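PDB 2NSF: uncharacterized protein from Corynebacterium glutamicum, which probably catalyses the zinc- and mycothiol-dependent isomerization of maleylpyruvate to fumarylpyruvate. Local coordinates for residues M21-L27 against V184-T188; H72-A77 against R161-V165; T194-T198 against Y217-P221. One frame throughout, in Å; residues are numbered along the deposited sequence.

Overall arrangement
Interactions 1 and 3 both use helix 183-199: its early turns take the N-terminal loop 21-27, and its late turns pack on the end of strand 215-218. Interaction 2 pairs helices 66-89 and 156-171 nearer the centre of the chain. It is buried, rich in charge, and carries zinc ligands from both sides. Interaction 3 is buried too but joins its elements by packing and one bridging water, while interaction 1, only partly buried, relies on side chains of the helix bonding to backbone groups of the loop. Interactions 1 and 2 touch where Phe-24 CZ meets Ser-162 OG; interactions 1 and 3 also touch, Arg-187 O packing on Tyr-217 CE1; interactions 2 and 3 do not.

Interaction 1: M21-L27 against V184-T188; sequences MTTFHDL and VILRT
The loop that leads into helix 29-49 lies across the start of helix 183-199, and its short 3-10 turn, residues 24-26, meets the helix through Phe-24 and Thr-188. Phe-24 N donates to Thr-188 OG1 at 2.8 Å, an almost straight bond of 168°. The hydroxyl in turn donates to Val-184 O one turn back, 2.7 Å from Thr-188 OG1, so it relays between loop and helix. Its place beside the backbone N (chi1 -55°) allows both bonds and leaves CG2 to touch His-25 NE2 at 3.8 Å.

Earlier in the loop, Arg-187 lays its guanidinium edge-on to Thr-22 O. NH2 makes the main bond, 2.8 Å to Thr-22 O, with the oxygen in the guanidinium plane; NE adds a weak one to the same oxygen. Met-21 CB covers one face of the group, 3.5 Å from Arg-187 NE, and Val-184 CA sits over the opposite face. With NH1 in a salt bridge to Glu-183, the group is held at both ends.

This joins the N-terminal loop to the first helix of the MDMPI C-terminal family region, and Phe-24 carries the contact inward to helix 156-171, where its ring also meets Trp-159. Within the contact Phe-24 and Ile-185 run side by side, CD1 to CG1 at 4.1 Å. Val-184 sends CG2 to the loop: it packs against a face of the Thr-22 carbonyl and reaches Leu-27 CD1, tip to tip, at 3.9 Å. The loop is braced from within by Asp-26, whose OD2 accepts from Thr-23 N at 3.1 Å on the anti side of the carboxylate.

Interaction 2: H72-A77 against R161-V165; sequences HVAYNA and RSREV. With ZN (zinc ion), chain E; SO4 (sulfate ion), chain C; SO4 (sulfate ion), chain B.
Arg-161 reaches from helix 156-171 to Val-73, Asn-76 and Ala-77 on the antiparallel helix 66-89, inside a helix bundle, consistent with the DinB-like fold of the MDMPI N-terminal family, whose helices 29-49 and 114-133 also border this contact. The two short segments run at 171° to each other, with axes 10.7 Å apart, and the arginine reaches across between them. From CB the chain leaves anti to the backbone N (chi1 -176°), turns once at chi2, and is extended from there on. CD passes Asn-76 OD1, CZ lies against Ala-77 CB, and NH2 rests beside Val-73 CG1. Ala-77 CB covers one guanidinium face and Val-165 CG1 the other.

Arg-161 NH1 donates to Val-73 O at 2.7 Å. Arg-161 NH1 also donates to Asn-76 OD1 at 3.0 Å, in the amide plane and on a lone pair. The amide and guanidinium are nearly coplanar, 7° apart. Val-73 O also keeps its helical bond from Ala-77 N, which arrives from the opposite face of the carbonyl. With OD1 held this way, Asn-76 ND2 is turned to the sulfate ion of chain C, bonding its O4; Tyr-96 and Arg-102 bind that sulfate as well.

Next along the interface, His-72 and Glu-164 bind the zinc ion, with His-168 as the third protein ligand. His-72 NE2 stands 2.2 Å from the zinc and Glu-164 OE1 2.1 Å from it, the ring and carboxylate planes almost perpendicular. Glu-164 CG also packs on the amide of Asn-76, 3.5 Å from OD1. Two waters ligate the metal, and water 1 donates 2.6 Å bonds to Glu-164 OE2 and to O1 of the chain C sulfate.

Interaction 3: T194-T198 against Y217-P221; sequences TQKWT and YPAAP
Trp-197 meets the facing segment with its ring edge, while the Tyr-217 ring has Thr-194 OG1 off its edge, near the plane; neither lays a ring face on the facing segment. The indole turns CE3 to Ala-219 CB, 4.1 Å away and near the plane of the ring. The phenol ring of Tyr-217 extends away from the helix, and the CB of Tyr-217 makes the contact, 3.8 Å from both OG1 and CG2 of Thr-194.

Thr-194 is packed most closely against backbone oxygens: CG2 lies 3.5 Å from Tyr-217 O, and CB the same distance from Pro-218 O. Its hydroxyl is bonded back to Ala-190 O in the helix, and water 3 bridges it to the strand, donating 2.7 Å to Thr-194 OG1 and a longer 3.2 Å bond to Pro-218 O. A turn later Thr-198 folds its own hydroxyl back: with OG1 beside the backbone N (chi1 -63°) it donates to Thr-194 O at 2.8 Å. Thr-198 N approaches that oxygen from the other face of its plane. Thr-198 OG1 also lies against the Ala-219 peptide, 3.2 Å from Ala-219 C, in packing rather than a hydrogen bond.

The contact sets helix 183-199 against an outermost strand of the mixed sheet, 215-218, and the loop that follows it, in the C-terminal family region. Strand 206-210 pairs with that strand, Tyr-217 bonding Leu-208 through the backbone. Trp-197 goes on to touch Leu-206 on strand 206-210 and Ala-239 on helix 232-239, the helix on which Tyr-217 meets Ile-235.

Interaction 1: M21-L27 against V184-T188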
loop_
_atom_site.group_PDB
_atom_site.type_symbol
_atom_site.label_atom_id
_atom_site.label_comp_id
_atom_site.label_asym_id
_atom_site.label_seq_id
_atom_site.Cartn_x
_atom_site.Cartn_y
_atom_site.Cartn_z
ATOM N N MET A 21 2.783 -16.346 14.063
ATOM C CA MET A 21 2.191 -15.658 12.885
ATOM C C MET A 21 3.184 -14.754 12.192
ATOM O O MET A 21 3.578 -13.655 12.630
ATOM C CB MET A 21 0.926 -14.891 13.172
ATOM C CG MET A 21 0.165 -15.316 14.396
ATOM S SD MET A 21 0.743 -14.311 15.763
ATOM C CE MET A 21 -0.208 -12.774 15.520
ATOM N N THR A 22 3.501 -15.283 11.041
ATOM C CA THR A 22 4.457 -14.757 10.183
ATOM C C THR A 22 4.044 -13.532 9.362
ATOM O O THR A 22 2.863 -13.191 9.213
ATOM C CB THR A 22 5.052 -16.005 9.399
ATOM O OG1 THR A 22 5.522 -15.641 8.123
ATOM C CG2 THR A 22 4.003 -17.154 9.339
ATOM N N THR A 23 5.075 -12.807 8.952
ATOM C CA THR A 23 4.891 -11.598 8.189
ATOM C C THR A 23 5.114 -11.907 6.732
ATOM O O THR A 23 5.657 -12.949 6.367
ATOM C CB THR A 23 5.901 -10.506 8.588
ATOM O OG1 THR A 23 7.199 -10.855 8.090
ATOM C CG2 THR A 23 5.964 -10.358 10.097
ATOM N N PHE A 24 4.691 -10.965 5.909
ATOM C CA PHE A 24 4.828 -11.072 4.474
ATOM C C PHE A 24 6.284 -11.349 4.115
ATOM O O PHE A 24 6.585 -12.159 3.239
ATOM C CB PHE A 24 4.390 -9.752 3.847
ATOM C CG PHE A 24 4.358 -9.768 2.355
ATOM C CD1 PHE A 24 3.209 -10.149 1.678
ATOM C CD2 PHE A 24 5.482 -9.404 1.621
ATOM C CE1 PHE A 24 3.174 -10.162 0.280
ATOM C CE2 PHE A 24 5.462 -9.414 0.229
ATOM C CZ PHE A 24 4.307 -9.795 -0.442
ATOM N N HIS A 25 7.187 -10.671 4.813
ATOM C CA HIS A 25 8.615 -10.793 4.552
ATOM C C HIS A 25 9.218 -12.183 4.757
ATOM O O HIS A 25 10.186 -12.541 4.081
ATOM C CB HIS A 25 9.371 -9.760 5.389
ATOM C CG HIS A 25 8.824 -8.370 5.261
ATOM N ND1 HIS A 25 8.720 -7.720 4.049
ATOM C CD2 HIS A 25 8.334 -7.515 6.188
ATOM C CE1 HIS A 25 8.187 -6.526 4.236
ATOM N NE2 HIS A 25 7.943 -6.376 5.525
ATOM N N ASP A 26 8.651 -12.965 5.673
ATOM C CA ASP A 26 9.152 -14.313 5.957
ATOM C C ASP A 26 8.667 -15.332 4.932
ATOM O O ASP A 26 9.162 -16.460 4.885
ATOM C CB ASP A 26 8.697 -14.787 7.341
ATOM C CG ASP A 26 9.039 -13.811 8.444
ATOM O OD1 ASP A 26 10.224 -13.420 8.558
ATOM O OD2 ASP A 26 8.118 -13.443 9.206
ATOM N N LEU A 27 7.690 -14.944 4.123
ATOM C CA LEU A 27 7.138 -15.845 3.122
ATOM C C LEU A 27 8.105 -16.105 1.977
ATOM O O LEU A 27 8.955 -15.267 1.662
ATOM C CB LEU A 27 5.843 -15.269 2.546
ATOM C CG LEU A 27 4.688 -15.004 3.510
ATOM C CD1 LEU A 27 3.544 -14.331 2.762
ATOM C CD2 LEU A 27 4.230 -16.313 4.129
ATOM N N VAL A 184 -2.073 -12.196 6.449
ATOM C CA VAL A 184 -0.628 -12.004 6.490
ATOM C C VAL A 184 -0.270 -10.582 6.055
ATOM O O VAL A 184 0.675 -9.982 6.574
ATOM C CB VAL A 184 0.116 -13.047 5.607
ATOM C CG1 VAL A 184 -0.190 -12.818 4.133
ATOM C CG2 VAL A 184 1.614 -12.977 5.876
ATOM N N ILE A 185 -1.038 -10.031 5.122
ATOM C CA ILE A 185 -0.789 -8.670 4.667
ATOM C C ILE A 185 -1.258 -7.669 5.716
ATOM O O ILE A 185 -0.575 -6.682 5.985
ATOM C CB ILE A 185 -1.479 -8.405 3.312
ATOM C CG1 ILE A 185 -0.726 -9.165 2.213
ATOM C CG2 ILE A 185 -1.507 -6.906 3.012
ATOM C CD1 ILE A 185 -1.388 -9.118 0.862
ATOM N N LEU A 186 -2.412 -7.925 6.327
ATOM C CA LEU A 186 -2.923 -7.031 7.363
ATOM C C LEU A 186 -1.985 -7.000 8.575
ATOM O O LEU A 186 -1.716 -5.932 9.132
ATOM C CB LEU A 186 -4.321 -7.473 7.817
ATOM C CG LEU A 186 -5.471 -7.279 6.823
ATOM C CD1 LEU A 186 -6.763 -7.800 7.434
ATOM C CD2 LEU A 186 -5.611 -5.792 6.482
ATOM N N ARG A 187 -1.491 -8.167 8.983
ATOM C CA ARG A 187 -0.584 -8.237 10.127
ATOM C C ARG A 187 0.697 -7.466 9.845
ATOM O O ARG A 187 1.217 -6.767 10.718
ATOM C CB ARG A 187 -0.227 -9.687 10.471
ATOM C CG ARG A 187 -1.361 -10.495 11.086
ATOM C CD ARG A 187 -0.823 -11.776 11.723
ATOM N NE ARG A 187 -0.029 -12.563 10.782
ATOM C CZ ARG A 187 -0.498 -13.577 10.062
ATOM N NH1 ARG A 187 -1.767 -13.948 10.171
ATOM N NH2 ARG A 187 0.300 -14.216 9.219
ATOM N N THR A 188 1.206 -7.597 8.624
ATOM C CA THR A 188 2.431 -6.900 8.254
ATOM C C THR A 188 2.195 -5.390 8.212
ATOM O O THR A 188 3.069 -4.609 8.596
ATOM C CB THR A 188 2.962 -7.400 6.893
ATOM O OG1 THR A 188 3.129 -8.825 6.949
ATOM C CG2 THR A 188 4.319 -6.764 6.583
#

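Interaction 2: H72-A77 against R161-V165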
loop_
_atom_site.group_PDB
_atom_site.type_symbol
_atom_site.label_atom_id
_atom_site.label_comp_id
_atom_site.label_asym_id
_atom_site.label_seq_id
_atom_site.Cartn_x
_atom_site.Cartn_y
_atom_site.Cartn_z
ATOM N N HIS A 72 -2.192 7.015 -10.283
ATOM C CA HIS A 72 -1.179 6.723 -9.273
ATOM C C HIS A 72 -0.789 5.256 -9.211
ATOM O O HIS A 72 0.396 4.923 -9.146
ATOM C CB HIS A 72 -1.654 7.153 -7.876
ATOM C CG HIS A 72 -0.830 6.625 -6.754
ATOM N ND1 HIS A 72 0.530 6.585 -6.802
ATOM C CD2 HIS A 72 -1.199 6.147 -5.548
ATOM C CE1 HIS A 72 1.000 6.088 -5.668
ATOM N NE2 HIS A 72 -0.028 5.812 -4.886
ATOM N N VAL A 73 -1.781 4.368 -9.218
ATOM C CA VAL A 73 -1.492 2.943 -9.156
ATOM C C VAL A 73 -0.624 2.517 -10.338
ATOM O O VAL A 73 0.296 1.713 -10.183
ATOM C CB VAL A 73 -2.809 2.109 -9.094
ATOM C CG1 VAL A 73 -2.508 0.605 -9.192
ATOM C CG2 VAL A 73 -3.522 2.400 -7.781
ATOM N N ALA A 74 -0.889 3.083 -11.516
ATOM C CA ALA A 74 -0.103 2.745 -12.697
ATOM C C ALA A 74 1.314 3.302 -12.575
ATOM O O ALA A 74 2.284 2.607 -12.868
ATOM C CB ALA A 74 -0.776 3.292 -13.963
ATOM N N TYR A 75 1.435 4.555 -12.146
ATOM C CA TYR A 75 2.761 5.151 -12.015
ATOM C C TYR A 75 3.582 4.443 -10.938
ATOM O O TYR A 75 4.813 4.424 -10.993
ATOM C CB TYR A 75 2.647 6.657 -11.740
ATOM C CG TYR A 75 2.051 7.412 -12.914
ATOM C CD1 TYR A 75 2.554 7.232 -14.202
ATOM C CD2 TYR A 75 0.973 8.282 -12.742
ATOM C CE1 TYR A 75 2.000 7.893 -15.299
ATOM C CE2 TYR A 75 0.406 8.954 -13.841
ATOM C CZ TYR A 75 0.929 8.748 -15.111
ATOM O OH TYR A 75 0.384 9.392 -16.200
ATOM N N ASN A 76 2.901 3.855 -9.960
ATOM C CA ASN A 76 3.606 3.118 -8.920
ATOM C C ASN A 76 4.171 1.841 -9.539
ATOM O O ASN A 76 5.301 1.462 -9.254
ATOM C CB ASN A 76 2.661 2.795 -7.750
ATOM C CG ASN A 76 3.245 1.775 -6.790
ATOM O OD1 ASN A 76 3.036 0.574 -6.950
ATOM N ND2 ASN A 76 3.994 2.248 -5.795
ATOM N N ALA A 77 3.397 1.178 -10.399
ATOM C CA ALA A 77 3.882 -0.038 -11.046
ATOM C C ALA A 77 5.140 0.297 -11.840
ATOM O O ALA A 77 6.123 -0.439 -11.813
ATOM C CB ALA A 77 2.812 -0.617 -11.973
ATOM N N ARG A 161 4.246 -3.318 -3.746
ATOM C CA ARG A 161 3.127 -3.357 -4.681
ATOM C C ARG A 161 1.881 -3.906 -3.986
ATOM O O ARG A 161 0.776 -3.412 -4.210
ATOM C CB ARG A 161 3.469 -4.207 -5.902
ATOM C CG ARG A 161 2.377 -4.209 -6.976
ATOM C CD ARG A 161 2.093 -2.800 -7.504
ATOM N NE ARG A 161 1.177 -2.831 -8.642
ATOM C CZ ARG A 161 0.659 -1.751 -9.221
ATOM N NH1 ARG A 161 0.961 -0.539 -8.771
ATOM N NH2 ARG A 161 -0.169 -1.883 -10.250
ATOM N N SER A 162 2.057 -4.917 -3.142
ATOM C CA SER A 162 0.925 -5.496 -2.421
ATOM C C SER A 162 0.210 -4.441 -1.574
ATOM O O SER A 162 -1.021 -4.401 -1.541
ATOM C CB SER A 162 1.388 -6.656 -1.528
ATOM O OG SER A 162 1.815 -7.766 -2.307
ATOM N N ARG A 163 0.967 -3.589 -0.877
ATOM C CA ARG A 163 0.343 -2.544 -0.064
ATOM C C ARG A 163 -0.549 -1.676 -0.941
ATOM O O ARG A 163 -1.667 -1.322 -0.569
ATOM C CB ARG A 163 1.390 -1.624 0.580
ATOM C CG ARG A 163 2.296 -2.261 1.598
ATOM C CD ARG A 163 3.175 -1.197 2.256
ATOM N NE ARG A 163 3.840 -0.352 1.263
ATOM C CZ ARG A 163 5.023 0.225 1.449
ATOM N NH1 ARG A 163 5.671 0.052 2.596
ATOM N NH2 ARG A 163 5.569 0.953 0.482
ATOM N N GLU A 164 -0.029 -1.323 -2.110
ATOM C CA GLU A 164 -0.759 -0.474 -3.037
ATOM C C GLU A 164 -2.045 -1.085 -3.568
ATOM O O GLU A 164 -3.115 -0.492 -3.439
ATOM C CB GLU A 164 0.126 -0.110 -4.232
ATOM C CG GLU A 164 1.374 0.687 -3.894
ATOM C CD GLU A 164 1.071 2.051 -3.313
ATOM O OE1 GLU A 164 0.127 2.722 -3.787
ATOM O OE2 GLU A 164 1.795 2.470 -2.388
ATOM N N VAL A 165 -1.947 -2.263 -4.175
ATOM C CA VAL A 165 -3.130 -2.876 -4.760
ATOM C C VAL A 165 -4.202 -3.325 -3.776
ATOM O O VAL A 165 -5.389 -3.152 -4.042
ATOM C CB VAL A 165 -2.754 -4.060 -5.696
ATOM C CG1 VAL A 165 -2.027 -3.529 -6.931
ATOM C CG2 VAL A 165 -1.883 -5.067 -4.965
HETATM ZN ZN ZN E . -0.440 4.640 -3.057
HETATM S S SO4 C . 4.731 5.800 -3.968
HETATM O O1 SO4 C . 3.397 6.373 -3.720
HETATM O O2 SO4 C . 5.704 6.903 -4.087
HETATM O O3 SO4 C . 5.124 4.931 -2.837
HETATM O O4 SO4 C . 4.710 5.003 -5.204
HETATM S S SO4 B . 8.476 2.659 2.027
HETATM O O1 SO4 B . 9.902 3.004 2.174
HETATM O O2 SO4 B . 8.089 2.728 0.613
HETATM O O3 SO4 B . 7.674 3.617 2.798
HETATM O O4 SO4 B . 8.245 1.292 2.521
HETATM O O HOH W 1 1.581 5.080 -2.341
HETATM O O HOH W 2 -0.618 3.954 -0.729
#

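Interaction 3: T194-T198 against Y217-P221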
loop_
_atom_site.group_PDB
_atom_site.type_symbol
_atom_site.label_atom_id
_atom_site.label_comp_id
_atom_site.label_asym_id
_atom_site.label_seq_id
_atom_site.Cartn_x
_atom_site.Cartn_y
_atom_site.Cartn_z
ATOM N N THR A 194 2.810 0.994 12.592
ATOM C CA THR A 194 3.165 1.383 13.947
ATOM C C THR A 194 4.675 1.494 14.118
ATOM O O THR A 194 5.151 2.279 14.939
ATOM C CB THR A 194 2.542 0.423 14.996
ATOM O OG1 THR A 194 2.916 -0.928 14.717
ATOM C CG2 THR A 194 1.021 0.544 14.963
ATOM N N GLN A 195 5.430 0.732 13.333
ATOM C CA GLN A 195 6.888 0.816 13.394
ATOM C C GLN A 195 7.287 2.172 12.817
ATOM O O GLN A 195 8.183 2.844 13.338
ATOM C CB GLN A 195 7.532 -0.298 12.576
ATOM C CG GLN A 195 7.561 -1.650 13.285
ATOM C CD GLN A 195 7.891 -2.784 12.348
ATOM O OE1 GLN A 195 7.988 -2.591 11.135
ATOM N NE2 GLN A 195 8.057 -3.983 12.897
ATOM N N LYS A 196 6.620 2.574 11.739
ATOM C CA LYS A 196 6.917 3.861 11.122
ATOM C C LYS A 196 6.625 4.978 12.121
ATOM O O LYS A 196 7.457 5.864 12.322
ATOM C CB LYS A 196 6.096 4.065 9.842
ATOM C CG LYS A 196 6.538 5.288 9.047
ATOM C CD LYS A 196 5.843 5.388 7.697
ATOM C CE LYS A 196 6.449 6.512 6.865
ATOM N NZ LYS A 196 5.842 6.605 5.505
ATOM N N TRP A 197 5.455 4.942 12.756
ATOM C CA TRP A 197 5.104 5.963 13.744
ATOM C C TRP A 197 6.148 6.001 14.856
ATOM O O TRP A 197 6.583 7.068 15.283
ATOM C CB TRP A 197 3.742 5.689 14.383
ATOM C CG TRP A 197 2.573 5.781 13.450
ATOM C CD1 TRP A 197 2.540 6.377 12.219
ATOM C CD2 TRP A 197 1.247 5.298 13.696
ATOM N NE1 TRP A 197 1.275 6.291 11.684
ATOM C CE2 TRP A 197 0.461 5.632 12.570
ATOM C CE3 TRP A 197 0.643 4.611 14.762
ATOM C CZ2 TRP A 197 -0.899 5.306 12.478
ATOM C CZ3 TRP A 197 -0.713 4.284 14.671
ATOM C CH2 TRP A 197 -1.464 4.633 13.535
ATOM N N THR A 198 6.534 4.825 15.337
ATOM C CA THR A 198 7.526 4.740 16.402
ATOM C C THR A 198 8.823 5.418 15.990
ATOM O O THR A 198 9.391 6.210 16.752
ATOM C CB THR A 198 7.842 3.276 16.761
ATOM O OG1 THR A 198 6.662 2.635 17.259
ATOM C CG2 THR A 198 8.933 3.220 17.823
ATOM N N TYR A 217 0.100 -3.515 19.021
ATOM C CA TYR A 217 0.952 -2.847 18.043
ATOM C C TYR A 217 1.167 -1.445 18.603
ATOM O O TYR A 217 0.438 -0.510 18.273
ATOM C CB TYR A 217 0.239 -2.779 16.688
ATOM C CG TYR A 217 0.051 -4.132 16.037
ATOM C CD1 TYR A 217 1.065 -4.706 15.277
ATOM C CD2 TYR A 217 -1.136 -4.848 16.200
ATOM C CE1 TYR A 217 0.908 -5.958 14.690
ATOM C CE2 TYR A 217 -1.304 -6.107 15.619
ATOM C CZ TYR A 217 -0.278 -6.652 14.866
ATOM O OH TYR A 217 -0.430 -7.888 14.278
ATOM N N PRO A 218 2.165 -1.289 19.483
ATOM C CA PRO A 218 2.454 0.013 20.087
ATOM C C PRO A 218 3.195 0.962 19.161
ATOM O O PRO A 218 3.855 0.540 18.216
ATOM C CB PRO A 218 3.293 -0.357 21.304
ATOM C CG PRO A 218 4.092 -1.525 20.792
ATOM C CD PRO A 218 3.049 -2.335 20.038
ATOM N N ALA A 219 3.075 2.249 19.453
ATOM C CA ALA A 219 3.754 3.283 18.685
ATOM C C ALA A 219 4.830 3.859 19.600
ATOM O O ALA A 219 5.488 3.119 20.333
ATOM C CB ALA A 219 2.762 4.366 18.274
ATOM N N ALA A 220 5.014 5.172 19.574
ATOM C CA ALA A 220 6.022 5.791 20.432
ATOM C C ALA A 220 5.545 5.734 21.883
ATOM O O ALA A 220 4.356 5.863 22.153
ATOM C CB ALA A 220 6.256 7.234 20.004
ATOM N N PRO A 221 6.469 5.539 22.840
ATOM C CA PRO A 221 6.058 5.474 24.247
ATOM C C PRO A 221 5.510 6.795 24.780
ATOM O O PRO A 221 5.944 7.869 24.372
ATOM C CB PRO A 221 7.339 5.032 24.960
ATOM C CG PRO A 221 8.419 5.638 24.124
ATOM C CD PRO A 221 7.931 5.388 22.703
HETATM O O HOH W 3 4.196 -2.261 16.638
#